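Local atomic coordinates of uncharacterized protein (Streptococcus mutans, PDB entry 4R0J), a protein that probably acts as an RNA-binding Cas5-family endonuclease that processes precursor CRISPR RNA in the type I-C antiviral defence system. Residues G46-I51 / V101-I106. Sequence-based numbering, arbitrary orientation.
Sequences GIIDGI and VKFHFI
Ile-48 joins the last turns of helix 41-51 to Val-101 and Phe-103 on strand 97-107. This is helix-on-sheet packing: the helix lies against an antiparallel sheet, in a protein of the Cas5 family of RAMP-like CRISPR proteins. The strand runs between strands 11-17 and 57-66. Along the helix, Ile-47 comes first and leans on Ile-15 of strand 11-17. Ile-48 follows and carries the contact with two methyl groups. Its CG2 lies anti to the backbone N (CG1 at chi1 -63°) and reaches over one face of the Phe-103 ring. This is a CH-pi contact, with Ile-48 CG2 3.8 Å from the centroid of the Phe-103 ring and 24° off the normal. Ile-48 CD1 lies on the same face, nearer the other rim, 3.8 Å from both CD1 and CE1 of Phe-103. The two methyls thus lie side by side over one face. Next, Asp-49 OD1 is hydrogen-bonded to Asn-59 ND2 of strand 57-66, a polar tie beside the apolar packing. Ile-51 points its CB toward the strand and, like Phe-103, touches Ile-131 of helix 120-132. All three touching residues are buried. Val-101 adds the remaining apolar touch, its CG1 4.1 Å from Ile-48 CD1.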
loop_
_atom_site.group_PDB
_atom_site.type_symbol
_atom_site.label_atom_id
_atom_site.label_comp_id
_atom_site.label_asym_id
_atom_site.label_seq_id
_atom_site.Cartn_x
_atom_site.Cartn_y
_atom_site.Cartn_z
ATOM N N GLY A 46 -0.576 -4.622 -2.571
ATOM C CA GLY A 46 0.090 -5.411 -3.600
ATOM C C GLY A 46 1.585 -5.256 -3.447
ATOM O O GLY A 46 2.342 -6.202 -3.626
ATOM N N ILE A 47 2.018 -4.047 -3.106
ATOM C CA ILE A 47 3.444 -3.805 -2.896
ATOM C C ILE A 47 3.988 -4.571 -1.693
ATOM O O ILE A 47 5.015 -5.256 -1.788
ATOM C CB ILE A 47 3.738 -2.294 -2.754
ATOM C CG1 ILE A 47 3.474 -1.601 -4.093
ATOM C CG2 ILE A 47 5.190 -2.086 -2.333
ATOM C CD1 ILE A 47 3.396 -0.071 -3.992
ATOM N N ILE A 48 3.305 -4.461 -0.558
ATOM C CA ILE A 48 3.756 -5.115 0.661
ATOM C C ILE A 48 3.706 -6.634 0.524
ATOM O O ILE A 48 4.620 -7.335 0.978
ATOM C CB ILE A 48 2.940 -4.665 1.902
ATOM C CG1 ILE A 48 3.124 -3.164 2.157
ATOM C CG2 ILE A 48 3.324 -5.497 3.144
ATOM C CD1 ILE A 48 4.570 -2.699 2.159
ATOM N N ASP A 49 2.633 -7.149 -0.073
ATOM C CA ASP A 49 2.544 -8.592 -0.301
ATOM C C ASP A 49 3.690 -9.058 -1.206
ATOM O O ASP A 49 4.159 -10.200 -1.107
ATOM C CB ASP A 49 1.201 -8.986 -0.928
ATOM C CG ASP A 49 0.034 -8.910 0.042
ATOM O OD1 ASP A 49 0.244 -8.784 1.275
ATOM O OD2 ASP A 49 -1.122 -8.993 -0.444
ATOM N N GLY A 50 4.127 -8.191 -2.115
ATOM C CA GLY A 50 5.248 -8.520 -2.986
ATOM C C GLY A 50 6.561 -8.640 -2.229
ATOM O O GLY A 50 7.465 -9.377 -2.625
ATOM N N ILE A 51 6.676 -7.913 -1.120
ATOM C CA ILE A 51 7.852 -7.998 -0.273
ATOM C C ILE A 51 7.892 -9.374 0.381
ATOM O O ILE A 51 8.921 -10.057 0.345
ATOM C CB ILE A 51 7.827 -6.892 0.823
ATOM C CG1 ILE A 51 7.951 -5.521 0.160
ATOM C CG2 ILE A 51 8.925 -7.129 1.863
ATOM C CD1 ILE A 51 7.893 -4.326 1.146
ATOM N N VAL A 101 5.944 3.474 3.986
ATOM C CA VAL A 101 4.787 2.679 4.375
ATOM C C VAL A 101 4.975 2.070 5.756
ATOM O O VAL A 101 6.031 1.521 6.067
ATOM C CB VAL A 101 4.504 1.557 3.367
ATOM C CG1 VAL A 101 3.255 0.805 3.788
ATOM C CG2 VAL A 101 4.307 2.150 1.976
ATOM N N LYS A 102 3.947 2.204 6.586
ATOM C CA LYS A 102 3.931 1.584 7.907
ATOM C C LYS A 102 2.903 0.459 7.891
ATOM O O LYS A 102 1.742 0.660 7.508
ATOM C CB LYS A 102 3.575 2.624 8.967
ATOM C CG LYS A 102 3.412 2.077 10.375
ATOM C CD LYS A 102 3.015 3.182 11.364
ATOM C CE LYS A 102 2.697 2.604 12.735
ATOM N NZ LYS A 102 2.237 3.668 13.689
ATOM N N PHE A 103 3.331 -0.732 8.290
ATOM C CA PHE A 103 2.456 -1.889 8.216
ATOM C C PHE A 103 2.854 -2.927 9.252
ATOM O O PHE A 103 3.918 -2.843 9.872
ATOM C CB PHE A 103 2.459 -2.500 6.803
ATOM C CG PHE A 103 3.759 -3.146 6.417
ATOM C CD1 PHE A 103 4.827 -2.384 5.970
ATOM C CD2 PHE A 103 3.908 -4.526 6.502
ATOM C CE1 PHE A 103 6.027 -2.990 5.611
ATOM C CE2 PHE A 103 5.106 -5.135 6.145
ATOM C CZ PHE A 103 6.159 -4.368 5.695
ATOM N N HIS A 104 1.981 -3.905 9.435
ATOM C CA HIS A 104 2.253 -5.001 10.347
ATOM C C HIS A 104 1.494 -6.180 9.793
ATOM O O HIS A 104 0.756 -6.035 8.822
ATOM C CB HIS A 104 1.767 -4.674 11.761
ATOM C CG HIS A 104 0.282 -4.485 11.871
ATOM N ND1 HIS A 104 -0.330 -3.257 11.716
ATOM C CD2 HIS A 104 -0.710 -5.370 12.138
ATOM C CE1 HIS A 104 -1.636 -3.396 11.875
ATOM N NE2 HIS A 104 -1.893 -4.668 12.136
ATOM N N PHE A 105 1.684 -7.350 10.394
ATOM C CA PHE A 105 0.848 -8.483 10.018
ATOM C C PHE A 105 0.159 -9.113 11.221
ATOM O O PHE A 105 0.570 -8.918 12.371
ATOM C CB PHE A 105 1.589 -9.531 9.160
ATOM C CG PHE A 105 2.778 -10.181 9.826
ATOM C CD1 PHE A 105 2.620 -11.280 10.676
ATOM C CD2 PHE A 105 4.068 -9.752 9.539
ATOM C CE1 PHE A 105 3.723 -11.902 11.263
ATOM C CE2 PHE A 105 5.170 -10.371 10.110
ATOM C CZ PHE A 105 5.000 -11.456 10.972
ATOM N N ILE A 106 -0.933 -9.812 10.929
ATOM C CA ILE A 106 -1.707 -10.523 11.926
ATOM C C ILE A 106 -1.953 -11.911 11.340
ATOM O O ILE A 106 -1.765 -12.116 10.143
ATOM C CB ILE A 106 -3.061 -9.836 12.168
ATOM C CG1 ILE A 106 -3.872 -9.784 10.872
ATOM C CG2 ILE A 106 -2.860 -8.400 12.735
ATOM C CD1 ILE A 106 -5.304 -9.287 11.060
#